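Local coordinates for protein CT263 (Chlamydia trachomatis, PDB 4QAS) that probably hydrolyses the N-glycosidic bond of adenine nucleosides as an MTAN-type nucleosidase, acting in the futalosine pathway of menaquinone synthesis, at residues F7-I12 and V43-M48; G79-N84 and Q138-E143; D131-H136 and Y167-G172. The protein carries 1 engineered substitution. All blocks are in the same frame, centred on the assembly; numbering follows the deposited sequence.

Contact 1 (F7-I12 and V43-M48); sequences FKLLLI and VLLDVM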
ATOM      1  N   PHE A   7       8.741   4.109 -16.867  1.00 24.82           N
ATOM      2  CA  PHE A   7       8.217   5.270 -16.160  1.00 24.88           C
ATOM      3  C   PHE A   7       8.957   5.447 -14.844  1.00 24.87           C
ATOM      4  O   PHE A   7       9.021   4.520 -14.033  1.00 26.91           O
ATOM      5  CB  PHE A   7       6.721   5.146 -15.894  1.00 24.03           C
ATOM      6  CG  PHE A   7       6.110   6.406 -15.356  1.00 25.28           C
ATOM      7  CD1 PHE A   7       5.727   7.423 -16.220  1.00 29.53           C
ATOM      8  CD2 PHE A   7       5.952   6.595 -13.999  1.00 27.20           C
ATOM      9  CE1 PHE A   7       5.178   8.590 -15.739  1.00 32.18           C
ATOM     10  CE2 PHE A   7       5.398   7.776 -13.512  1.00 27.11           C
ATOM     11  CZ  PHE A   7       5.020   8.767 -14.397  1.00 25.47           C
ATOM     12  N   LYS A   8       9.487   6.646 -14.620  1.00 20.19           N
ATOM     13  CA  LYS A   8      10.386   6.915 -13.501  1.00 20.46           C
ATOM     14  C   LYS A   8       9.724   7.922 -12.575  1.00 20.01           C
ATOM     15  O   LYS A   8       9.518   9.081 -12.958  1.00 19.57           O
ATOM     16  CB  LYS A   8      11.730   7.438 -14.022  1.00 20.86           C
ATOM     17  CG  LYS A   8      12.456   6.479 -14.970  1.00 23.18           C
ATOM     18  CD  LYS A   8      13.788   7.082 -15.402  1.00 27.78           C
ATOM     19  CE  LYS A   8      14.473   6.288 -16.497  1.00 48.32           C
ATOM     20  NZ  LYS A   8      15.827   6.855 -16.779  1.00 59.31           N
ATOM     21  N   LEU A   9       9.437   7.490 -11.356  1.00 17.71           N
ATOM     22  CA  LEU A   9       8.667   8.256 -10.397  1.00 15.52           C
ATOM     23  C   LEU A   9       9.547   8.514  -9.188  1.00 17.45           C
ATOM     24  O   LEU A   9      10.078   7.563  -8.599  1.00 18.82           O
ATOM     25  CB  LEU A   9       7.429   7.456 -10.011  1.00 19.51           C
ATOM     26  CG  LEU A   9       6.505   8.077  -8.974  1.00 19.62           C
ATOM     27  CD1 LEU A   9       6.140   9.524  -9.262  1.00 18.86           C
ATOM     28  CD2 LEU A   9       5.234   7.230  -8.861  1.00 20.61           C
ATOM     29  N   LEU A  10       9.716   9.789  -8.840  1.00 16.32           N
ATOM     30  CA  LEU A  10      10.474  10.200  -7.661  1.00 17.08           C
ATOM     31  C   LEU A  10       9.478  10.623  -6.589  1.00 15.16           C
ATOM     32  O   LEU A  10       8.665  11.533  -6.819  1.00 16.13           O
ATOM     33  CB  LEU A  10      11.395  11.367  -7.992  1.00 17.93           C
ATOM     34  CG  LEU A  10      12.200  11.930  -6.815  1.00 18.67           C
ATOM     35  CD1 LEU A  10      13.127  10.861  -6.219  1.00 19.27           C
ATOM     36  CD2 LEU A  10      12.985  13.136  -7.246  1.00 20.08           C
ATOM     37  N   LEU A  11       9.556   9.998  -5.427  1.00 14.10           N
ATOM     38  CA  LEU A  11       8.816  10.426  -4.249  1.00 13.42           C
ATOM     39  C   LEU A  11       9.745  11.188  -3.325  1.00 14.84           C
ATOM     40  O   LEU A  11      10.858  10.724  -3.029  1.00 16.31           O
ATOM     41  CB  LEU A  11       8.293   9.220  -3.485  1.00 14.63           C
ATOM     42  CG  LEU A  11       7.465   8.237  -4.299  1.00 16.66           C
ATOM     43  CD1 LEU A  11       6.953   7.094  -3.403  1.00 17.91           C
ATOM     44  CD2 LEU A  11       6.293   8.845  -5.027  1.00 17.12           C
ATOM     45  N   ILE A  12       9.298  12.360  -2.878  1.00 13.66           N
ATOM     46  CA  ILE A  12      10.086  13.241  -2.029  1.00 14.35           C
ATOM     47  C   ILE A  12       9.311  13.451  -0.746  1.00 14.06           C
ATOM     48  O   ILE A  12       8.169  13.939  -0.764  1.00 14.55           O
ATOM     49  CB  ILE A  12      10.394  14.583  -2.702  1.00 16.11           C
ATOM     50  CG1 ILE A  12      11.111  14.362  -4.029  1.00 18.43           C
ATOM     51  CG2 ILE A  12      11.252  15.423  -1.792  1.00 17.49           C
ATOM     52  CD1 ILE A  12      11.170  15.576  -4.888  1.00 21.90           C
ATOM     53  N   VAL A  43       8.154   0.351 -14.187  1.00 24.22           N
ATOM     54  CA  VAL A  43       8.152   1.459 -13.236  1.00 20.07           C
ATOM     55  C   VAL A  43       9.401   1.421 -12.371  1.00 24.71           C
ATOM     56  O   VAL A  43       9.707   0.404 -11.733  1.00 23.75           O
ATOM     57  CB  VAL A  43       6.882   1.484 -12.375  1.00 22.94           C
ATOM     58  CG1 VAL A  43       6.962   2.630 -11.381  1.00 20.22           C
ATOM     59  CG2 VAL A  43       5.653   1.624 -13.266  1.00 27.78           C
ATOM     60  N   LEU A  44      10.094   2.557 -12.325  1.00 22.00           N
ATOM     61  CA  LEU A  44      11.145   2.818 -11.357  1.00 23.68           C
ATOM     62  C   LEU A  44      10.565   3.755 -10.316  1.00 20.41           C
ATOM     63  O   LEU A  44      10.013   4.815 -10.653  1.00 22.68           O
ATOM     64  CB  LEU A  44      12.337   3.500 -12.017  1.00 21.30           C
ATOM     65  CG  LEU A  44      13.458   3.991 -11.083  1.00 23.37           C
ATOM     66  CD1 LEU A  44      14.217   2.806 -10.493  1.00 24.67           C
ATOM     67  CD2 LEU A  44      14.403   4.890 -11.849  1.00 26.50           C
ATOM     68  N   LEU A  45      10.684   3.374  -9.055  1.00 19.03           N
ATOM     69  CA  LEU A  45      10.187   4.151  -7.940  1.00 17.06           C
ATOM     70  C   LEU A  45      11.358   4.469  -7.018  1.00 20.00           C
ATOM     71  O   LEU A  45      11.907   3.560  -6.383  1.00 19.10           O
ATOM     72  CB  LEU A  45       9.112   3.341  -7.212  1.00 19.57           C
ATOM     73  CG  LEU A  45       8.343   4.064  -6.144  1.00 19.52           C
ATOM     74  CD1 LEU A  45       7.568   5.242  -6.733  1.00 21.94           C
ATOM     75  CD2 LEU A  45       7.415   3.042  -5.480  1.00 21.07           C
ATOM     76  N   ASP A  46      11.734   5.748  -6.928  1.00 17.51           N
ATOM     77  CA  ASP A  46      12.826   6.175  -6.069  1.00 17.26           C
ATOM     78  C   ASP A  46      12.245   7.052  -4.975  1.00 16.30           C
ATOM     79  O   ASP A  46      11.221   7.716  -5.168  1.00 18.00           O
ATOM     80  CB  ASP A  46      13.883   6.950  -6.861  1.00 19.21           C
ATOM     81  CG  ASP A  46      14.699   6.067  -7.804  1.00 20.05           C
ATOM     82  OD1 ASP A  46      14.620   4.821  -7.680  1.00 22.68           O
ATOM     83  OD2 ASP A  46      15.400   6.653  -8.647  1.00 21.51           O
ATOM     84  N   VAL A  47      12.916   7.068  -3.824  1.00 17.07           N
ATOM     85  CA  VAL A  47      12.472   7.875  -2.691  1.00 14.84           C
ATOM     86  C   VAL A  47      13.643   8.668  -2.161  1.00 16.95           C
ATOM     87  O   VAL A  47      14.696   8.098  -1.862  1.00 19.32           O
ATOM     88  CB  VAL A  47      11.889   6.998  -1.569  1.00 16.27           C
ATOM     89  CG1 VAL A  47      11.463   7.868  -0.397  1.00 17.13           C
ATOM     90  CG2 VAL A  47      10.713   6.237  -2.077  1.00 19.35           C
ATOM     91  N   MET A  48      13.445   9.975  -2.002  1.00 16.86           N
ATOM     92  CA  MET A  48      14.386  10.847  -1.314  1.00 17.32           C
ATOM     93  C   MET A  48      13.732  11.471  -0.096  1.00 15.49           C
ATOM     94  O   MET A  48      12.571  11.864  -0.132  1.00 17.15           O
ATOM     95  CB  MET A  48      14.852  11.922  -2.253  1.00 19.92           C
ATOM     96  CG  MET A  48      15.723  11.318  -3.311  1.00 24.41           C
ATOM     97  SD  MET A  48      16.321  12.483  -4.526  1.00 27.90           S
ATOM     98  CE  MET A  48      17.191  11.387  -5.647  1.00 61.33           C
TER
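L9, L11, L45 and V47 make the tight, buried side of the sheet, and the methyl L45 CD1 stands at its middle. L45 has CG anti to its backbone N (chi1 -172°), which swings CD1 toward the first strand, 3.7 Å from L9 CD2. L9 and L45 run side by side, whereas L11 reaches the same methyl obliquely, its CD1 3.9 Å from L45 CD1, and leans on V47 with the same carbon. Helix 16-25 packs on the L11/V47 end of this face, touching L11 with T22 and V47 with L23. The axes of 7-12 and 43-48 lie 15° apart, and every pair from F7/V43 to I12/M48 is a parallel bridge, as expected in the alpha/beta nucleosidase fold; helix 16-25 and strands 29-30 and 36-40 come between them. Five backbone bonds join the strands, the straightest from L11 N to D46 O (2.8 Å, 178° at the hydrogen). Packing is looser on the other face, where K8 and L44 are partly exposed. K8 CG comes only to 4.0 Å from L44 CD2, and the extended chain then carries the ammonium group away. Farther along, the extended, partly exposed M48 crosses L10 at about a right angle, L10 CD1 meeting M48 CG at 3.9 Å. D46, paired with L10 on this face, is buried, and its carboxylate is satisfied by Y69 OH at OD2 and T37 OG1 at OD1.

Contact 2 (G79-N84 and Q138-E143); sequences GAANPN and QLVDME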
ATOM      1  N   GLY A  79       0.114  21.276   8.425  1.00 13.20           N
ATOM      2  CA  GLY A  79      -0.786  21.865   9.400  1.00 13.40           C
ATOM      3  C   GLY A  79      -2.029  22.427   8.740  1.00 14.33           C
ATOM      4  O   GLY A  79      -2.002  22.890   7.606  1.00 14.18           O
ATOM      5  N   ALA A  80      -3.143  22.419   9.474  1.00 14.45           N
ATOM      6  CA  ALA A  80      -4.388  23.033   9.030  1.00 14.23           C
ATOM      7  C   ALA A  80      -4.577  24.349   9.763  1.00 16.18           C
ATOM      8  O   ALA A  80      -4.676  24.373  11.003  1.00 15.92           O
ATOM      9  CB  ALA A  80      -5.554  22.103   9.321  1.00 16.08           C
ATOM     10  N   ALA A  81      -4.653  25.434   9.004  1.00 16.45           N
ATOM     11  CA  ALA A  81      -4.807  26.766   9.556  1.00 17.52           C
ATOM     12  C   ALA A  81      -6.240  27.281   9.442  1.00 17.06           C
ATOM     13  O   ALA A  81      -6.496  28.451   9.762  1.00 20.96           O
ATOM     14  CB  ALA A  81      -3.836  27.722   8.842  1.00 18.69           C
ATOM     15  N   ASN A  82      -7.167  26.445   8.980  1.00 16.87           N
ATOM     16  CA  ASN A  82      -8.580  26.769   8.915  1.00 18.21           C
ATOM     17  C   ASN A  82      -9.284  25.631   9.640  1.00 16.73           C
ATOM     18  O   ASN A  82      -9.050  24.456   9.315  1.00 16.74           O
ATOM     19  CB  ASN A  82      -9.052  26.847   7.461  1.00 20.50           C
ATOM     20  CG  ASN A  82     -10.481  27.330   7.346  1.00 26.85           C
ATOM     21  OD1 ASN A  82     -11.363  26.884   8.084  1.00 25.46           O
ATOM     22  ND2 ASN A  82     -10.717  28.263   6.437  1.00 29.82           N
ATOM     23  N   PRO A  83     -10.146  25.929  10.623  1.00 17.67           N
ATOM     24  CA  PRO A  83     -10.839  24.846  11.342  1.00 17.18           C
ATOM     25  C   PRO A  83     -11.755  23.996  10.480  1.00 17.03           C
ATOM     26  O   PRO A  83     -12.145  22.914  10.930  1.00 17.14           O
ATOM     27  CB  PRO A  83     -11.629  25.607  12.406  1.00 18.74           C
ATOM     28  CG  PRO A  83     -11.891  26.959  11.788  1.00 21.60           C
ATOM     29  CD  PRO A  83     -10.611  27.262  11.063  1.00 18.52           C
ATOM     30  N   ASN A  84     -12.114  24.437   9.280  1.00 18.59           N
ATOM     31  CA  ASN A  84     -12.972  23.606   8.438  1.00 20.99           C
ATOM     32  C   ASN A  84     -12.218  22.494   7.718  1.00 22.16           C
ATOM     33  O   ASN A  84     -12.837  21.743   6.953  1.00 22.46           O
ATOM     34  CB  ASN A  84     -13.785  24.447   7.455  1.00 25.91           C
ATOM     35  CG  ASN A  84     -12.944  25.069   6.369  1.00 25.76           C
ATOM     36  OD1 ASN A  84     -11.833  24.621   6.073  1.00 27.16           O
ATOM     37  ND2 ASN A  84     -13.491  26.109   5.737  1.00 32.70           N
ATOM     38  N   GLN A 138      -4.916  27.615   4.171  1.00 19.92           N
ATOM     39  CA  GLN A 138      -5.544  26.312   4.257  1.00 18.12           C
ATOM     40  C   GLN A 138      -4.532  25.375   4.899  1.00 16.25           C
ATOM     41  O   GLN A 138      -4.457  25.271   6.127  1.00 17.73           O
ATOM     42  CB  GLN A 138      -6.044  25.831   2.877  1.00 20.03           C
ATOM     43  CG  GLN A 138      -7.266  26.621   2.388  1.00 24.57           C
ATOM     44  CD  GLN A 138      -7.779  26.246   0.994  1.00 30.59           C
ATOM     45  OE1 GLN A 138      -7.421  25.223   0.417  1.00 24.84           O
ATOM     46  NE2 GLN A 138      -8.645  27.093   0.457  1.00 56.50           N
ATOM     47  N   LEU A 139      -3.766  24.651   4.100  1.00 13.93           N
ATOM     48  CA  LEU A 139      -2.706  23.796   4.592  1.00 13.30           C
ATOM     49  C   LEU A 139      -1.371  24.535   4.602  1.00 13.74           C
ATOM     50  O   LEU A 139      -1.108  25.380   3.742  1.00 14.51           O
ATOM     51  CB  LEU A 139      -2.599  22.543   3.717  1.00 13.61           C
ATOM     52  CG  LEU A 139      -3.850  21.670   3.704  1.00 12.88           C
ATOM     53  CD1 LEU A 139      -3.649  20.532   2.701  1.00 13.69           C
ATOM     54  CD2 LEU A 139      -4.080  21.109   5.111  1.00 14.70           C
ATOM     55  N   VAL A 140      -0.528  24.198   5.567  1.00 13.06           N
ATOM     56  CA  VAL A 140       0.741  24.883   5.764  1.00 13.90           C
ATOM     57  C   VAL A 140       1.819  23.843   6.006  1.00 14.74           C
ATOM     58  O   VAL A 140       1.684  22.999   6.897  1.00 15.93           O
ATOM     59  CB  VAL A 140       0.694  25.854   6.953  1.00 16.36           C
ATOM     60  CG1 VAL A 140       2.050  26.555   7.087  1.00 19.02           C
ATOM     61  CG2 VAL A 140      -0.433  26.845   6.784  1.00 17.46           C
ATOM     62  N   ASP A 141       2.903  23.899   5.244  1.00 14.15           N
ATOM     63  CA  ASP A 141       4.010  22.970   5.416  1.00 15.01           C
ATOM     64  C   ASP A 141       5.292  23.795   5.411  1.00 16.40           C
ATOM     65  O   ASP A 141       5.290  25.023   5.525  1.00 16.63           O
ATOM     66  CB  ASP A 141       4.026  21.857   4.357  1.00 15.86           C
ATOM     67  CG  ASP A 141       4.526  22.337   2.994  1.00 15.02           C
ATOM     68  OD1 ASP A 141       4.558  23.566   2.735  1.00 16.66           O
ATOM     69  OD2 ASP A 141       4.900  21.465   2.147  1.00 16.74           O
ATOM     70  N   MET A 142       6.422  23.122   5.220  1.00 16.52           N
ATOM     71  CA  MET A 142       7.706  23.792   5.086  0.55 16.36           C
ATOM     72  C   MET A 142       8.336  23.657   3.705  1.00 16.67           C
ATOM     73  O   MET A 142       8.894  24.630   3.201  1.00 17.37           O
ATOM     74  CB  MET A 142       8.681  23.253   6.139  0.55 20.11           C
ATOM     75  CG  MET A 142       8.237  23.552   7.574  0.55 30.18           C
ATOM     76  SD  MET A 142       9.282  22.829   8.858  0.55 23.10           S
ATOM     77  CE  MET A 142      10.905  23.356   8.296  0.55 29.27           C
ATOM     78  N   GLU A 143       8.291  22.474   3.086  1.00 15.27           N
ATOM     79  CA  GLU A 143       9.134  22.183   1.932  1.00 16.31           C
ATOM     80  C   GLU A 143       8.429  22.206   0.583  1.00 15.95           C
ATOM     81  O   GLU A 143       9.113  22.134  -0.437  1.00 16.69           O
ATOM     82  CB  GLU A 143       9.795  20.798   2.105  1.00 16.92           C
ATOM     83  CG  GLU A 143      10.698  20.682   3.309  1.00 20.23           C
ATOM     84  CD  GLU A 143      11.898  21.608   3.251  1.00 27.55           C
ATOM     85  OE1 GLU A 143      12.204  22.129   2.159  1.00 23.87           O
ATOM     86  OE2 GLU A 143      12.532  21.836   4.307  1.00 38.69           O
TER
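G79 O is gripped twice by strand 139-141: V140 N donates to it at 2.8 Å, with 144° at the hydrogen, and L139 CA approaches at 3.2 Å as a CA-H...O contact. The donor V140 N lies in the carbonyl plane. With the return bond from G79 N to V140 O, also 2.8 Å, this makes an antiparallel hydrogen-bonded pair within the mixed sheet of the nucleosidase fold, where the end of strand 71-80 meets the short strand 139-141, itself paired on with 119-124. A80 and L139 form the next, non-hydrogen-bonded pair. The straightest bond comes just beyond the strand, from A81 N to Q138 O at 2.9 Å and 175°, almost along the C=O axis.

Few side chains meet here. L139 has CG anti to its carbonyl carbon (chi1 -62°), and CD2 comes to 3.7 Å from G79 O; the side chain also touches Y91 and I93 of strand 90-99. On the face of V140, CG2 touches A81 CB at 4.1 Å. A80 also bonds through its backbone to N166, the engineered residue, on strand 158-167.

Beyond the bridge, D141 ends the strand, its OD2 in a salt bridge with K162 and weakly capping G144 N at the approach to helix 144-153, its OD1 bonded to S124 OG. M142 and E143 follow; in MTAN relatives the equivalent Met-Glu pair borders the ribose site, so a similar role here is probable. At the far end N82 closes an Asx turn, its OD1 taking N84 N at 2.8 Å on an in-plane lone pair.

Contact 3 (D131-H136 and Y167-G172); sequences DGFHEH and YTTREG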
ATOM      1  N   ASP A 131       0.653  30.080  14.939  1.00 54.41           N
ATOM      2  CA  ASP A 131       0.065  31.411  15.041  1.00 75.31           C
ATOM      3  C   ASP A 131      -1.433  31.387  15.267  1.00 75.94           C
ATOM      4  O   ASP A 131      -2.045  32.457  15.351  1.00 92.59           O
ATOM      5  CB  ASP A 131       0.292  32.144  13.726  1.00 87.86           C
ATOM      6  CG  ASP A 131       1.215  33.325  13.857  1.00 99.47           C
ATOM      7  OD1 ASP A 131       2.316  33.156  14.415  1.00101.75           O
ATOM      8  OD2 ASP A 131       0.842  34.421  13.389  1.00106.23           O
ATOM      9  N   GLY A 132      -2.038  30.217  15.344  1.00 52.53           N
ATOM     10  CA  GLY A 132      -3.473  30.126  15.289  1.00 39.12           C
ATOM     11  C   GLY A 132      -3.986  30.010  13.869  1.00 30.65           C
ATOM     12  O   GLY A 132      -3.301  29.592  12.929  1.00 31.73           O
ATOM     13  N   PHE A 133      -5.248  30.374  13.730  1.00 30.62           N
ATOM     14  CA  PHE A 133      -6.009  30.143  12.520  1.00 28.75           C
ATOM     15  C   PHE A 133      -6.043  31.427  11.713  1.00 29.49           C
ATOM     16  O   PHE A 133      -6.077  32.523  12.277  1.00 35.88           O
ATOM     17  CB  PHE A 133      -7.419  29.693  12.895  1.00 27.53           C
ATOM     18  CG  PHE A 133      -7.450  28.375  13.624  1.00 24.80           C
ATOM     19  CD1 PHE A 133      -7.332  28.314  14.995  1.00 25.51           C
ATOM     20  CD2 PHE A 133      -7.563  27.193  12.925  1.00 23.27           C
ATOM     21  CE1 PHE A 133      -7.353  27.105  15.657  1.00 29.98           C
ATOM     22  CE2 PHE A 133      -7.602  25.973  13.595  1.00 22.74           C
ATOM     23  CZ  PHE A 133      -7.491  25.939  14.955  1.00 25.25           C
ATOM     24  N   HIS A 134      -5.985  31.292  10.392  1.00 30.97           N
ATOM     25  CA  HIS A 134      -5.908  32.448   9.513  1.00 40.89           C
ATOM     26  C   HIS A 134      -6.969  32.333   8.435  1.00 40.88           C
ATOM     27  O   HIS A 134      -7.202  31.248   7.888  1.00 44.27           O
ATOM     28  CB  HIS A 134      -4.530  32.565   8.868  1.00 54.99           C
ATOM     29  CG  HIS A 134      -3.399  32.580   9.846  1.00 59.92           C
ATOM     30  ND1 HIS A 134      -3.037  33.711  10.545  1.00 65.50           N
ATOM     31  CD2 HIS A 134      -2.543  31.607  10.236  1.00 59.34           C
ATOM     32  CE1 HIS A 134      -2.007  33.432  11.324  1.00 63.98           C
ATOM     33  NE2 HIS A 134      -1.686  32.163  11.154  1.00 55.20           N
ATOM     34  N   GLU A 135      -7.587  33.474   8.124  1.00 56.77           N
ATOM     35  CA  GLU A 135      -8.698  33.496   7.183  1.00 57.99           C
ATOM     36  C   GLU A 135      -8.273  33.033   5.795  1.00 54.87           C
ATOM     37  O   GLU A 135      -9.077  32.434   5.073  1.00 68.08           O
ATOM     38  CB  GLU A 135      -9.286  34.909   7.121  1.00 52.06           C
ATOM     39  N   HIS A 136      -7.018  33.274   5.414  1.00 31.57           N
ATOM     40  CA  HIS A 136      -6.574  33.101   4.036  1.00 40.44           C
ATOM     41  C   HIS A 136      -5.626  31.924   3.841  1.00 32.51           C
ATOM     42  O   HIS A 136      -5.086  31.760   2.742  1.00 40.58           O
ATOM     43  CB  HIS A 136      -5.920  34.390   3.529  1.00 44.52           C
ATOM     44  N   TYR A 167      -3.720  21.138  13.918  1.00 14.13           N
ATOM     45  CA  TYR A 167      -4.091  22.534  13.802  1.00 14.81           C
ATOM     46  C   TYR A 167      -2.905  23.402  14.209  1.00 15.89           C
ATOM     47  O   TYR A 167      -2.074  23.011  15.035  1.00 16.26           O
ATOM     48  CB  TYR A 167      -5.356  22.858  14.626  1.00 15.72           C
ATOM     49  CG  TYR A 167      -6.536  22.149  14.024  1.00 15.67           C
ATOM     50  CD1 TYR A 167      -6.966  22.490  12.740  1.00 14.07           C
ATOM     51  CD2 TYR A 167      -7.178  21.109  14.678  1.00 14.49           C
ATOM     52  CE1 TYR A 167      -7.998  21.825  12.132  1.00 16.16           C
ATOM     53  CE2 TYR A 167      -8.218  20.418  14.068  1.00 16.56           C
ATOM     54  CZ  TYR A 167      -8.612  20.778  12.783  1.00 16.31           C
ATOM     55  OH  TYR A 167      -9.628  20.057  12.190  1.00 17.07           O
ATOM     56  N   THR A 168      -2.822  24.577  13.610  1.00 15.82           N
ATOM     57  CA  THR A 168      -1.624  25.406  13.694  1.00 17.42           C
ATOM     58  C   THR A 168      -1.633  26.280  14.952  1.00 18.80           C
ATOM     59  O   THR A 168      -1.566  27.498  14.881  1.00 21.29           O
ATOM     60  CB  THR A 168      -1.485  26.235  12.417  1.00 18.81           C
ATOM     61  OG1 THR A 168      -2.714  26.928  12.146  1.00 21.03           O
ATOM     62  CG2 THR A 168      -1.139  25.360  11.204  1.00 18.80           C
ATOM     63  N   THR A 169      -1.690  25.626  16.119  1.00 18.93           N
ATOM     64  CA  THR A 169      -1.654  26.296  17.416  1.00 19.96           C
ATOM     65  C   THR A 169      -0.651  25.588  18.317  1.00 24.73           C
ATOM     66  O   THR A 169      -0.177  24.491  18.012  1.00 23.36           O
ATOM     67  CB  THR A 169      -3.024  26.231  18.094  1.00 21.82           C
ATOM     68  OG1 THR A 169      -3.301  24.875  18.442  1.00 22.10           O
ATOM     69  CG2 THR A 169      -4.124  26.762  17.191  1.00 21.71           C
ATOM     70  N   ARG A 170      -0.336  26.216  19.455  1.00 26.16           N
ATOM     71  CA  ARG A 170       0.545  25.570  20.426  1.00 30.81           C
ATOM     72  C   ARG A 170      -0.052  24.253  20.909  1.00 24.95           C
ATOM     73  O   ARG A 170       0.603  23.201  20.851  1.00 29.47           O
ATOM     74  CB  ARG A 170       0.808  26.510  21.607  1.00 33.47           C
ATOM     75  N   GLU A 171      -1.308  24.288  21.366  1.00 26.71           N
ATOM     76  CA  GLU A 171      -1.974  23.089  21.871  1.00 26.06           C
ATOM     77  C   GLU A 171      -2.143  22.042  20.786  1.00 25.36           C
ATOM     78  O   GLU A 171      -2.255  20.849  21.086  1.00 28.85           O
ATOM     79  CB  GLU A 171      -3.353  23.443  22.425  1.00 30.92           C
ATOM     80  N   GLY A 172      -2.206  22.460  19.530  1.00 20.13           N
ATOM     81  CA  GLY A 172      -2.383  21.544  18.432  1.00 19.42           C
ATOM     82  C   GLY A 172      -1.159  20.731  18.082  1.00 18.46           C
ATOM     83  O   GLY A 172      -1.269  19.756  17.343  1.00 18.36           O
TER
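The phenyl ring of F133 meets Y167 at its edge: Y167 CD1 lies close to the ring plane, 3.6 Å from F133 CE2. T169 CG2 approaches the same ring obliquely, 3.6 Å from CE1, so the phenyl reaches across from the tyrosine to the threonine methyl. The two aromatic planes are turned 43° from each other with centroids 5.8 Å apart, a geometry that is neither stacked nor T-shaped. The H134 ring has D131 CB in its plane at one edge, and it meets the ring of Y129. Two surface loops are joined here, one leading to strand 139-141 and the other leaving strand 158-167 through an inverse gamma turn centred on T168.

That turn presents both T168 O and T168 OG1 to G132. T168 O receives G132 N at 2.8 Å, nearly along the C=O axis though bent at the hydrogen (138°). In return T168 OG1 donates to G132 O, also at 2.8 Å, from 49° above the carbonyl plane and not on a lone pair. The hydroxyl sits in the crowded position between the backbone N and the carbonyl carbon, which points it at G132; it also has a weak bond to A80 O. G132 has backbone angles at which a beta carbon would be jammed against the preceding carbonyl oxygen. Its CA packs against T169 CG2 at 3.9 Å.

Y167 is anchored separately, its OH bonded to I85 O. T169 then forms an ST motif, with G172 N donating to T169 OG1 at 2.9 Å.

Overall arrangement
Contacts 1 and 2 are buried and belong to one mixed sheet, since strands 7-13 and 71-80 are neighbours in it, yet their centres lie 26 Å apart on opposite sides of the chain's centre. Contact 1 pairs long parallel strands and buries apolar side chains, whereas contact 2 is a short antiparallel pairing held mainly by backbone bonds. Contact 3 is at the surface, its centre about 8 Å from that of contact 2, and joins loops through a backbone bond, a threonine hydroxyl and two aromatic rings. Contacts 2 and 3 touch and alternate along the chain: A81 O lies 3.0 Å from H134 N and A80 O 3.2 Å from T168 N, both probable hydrogen bonds.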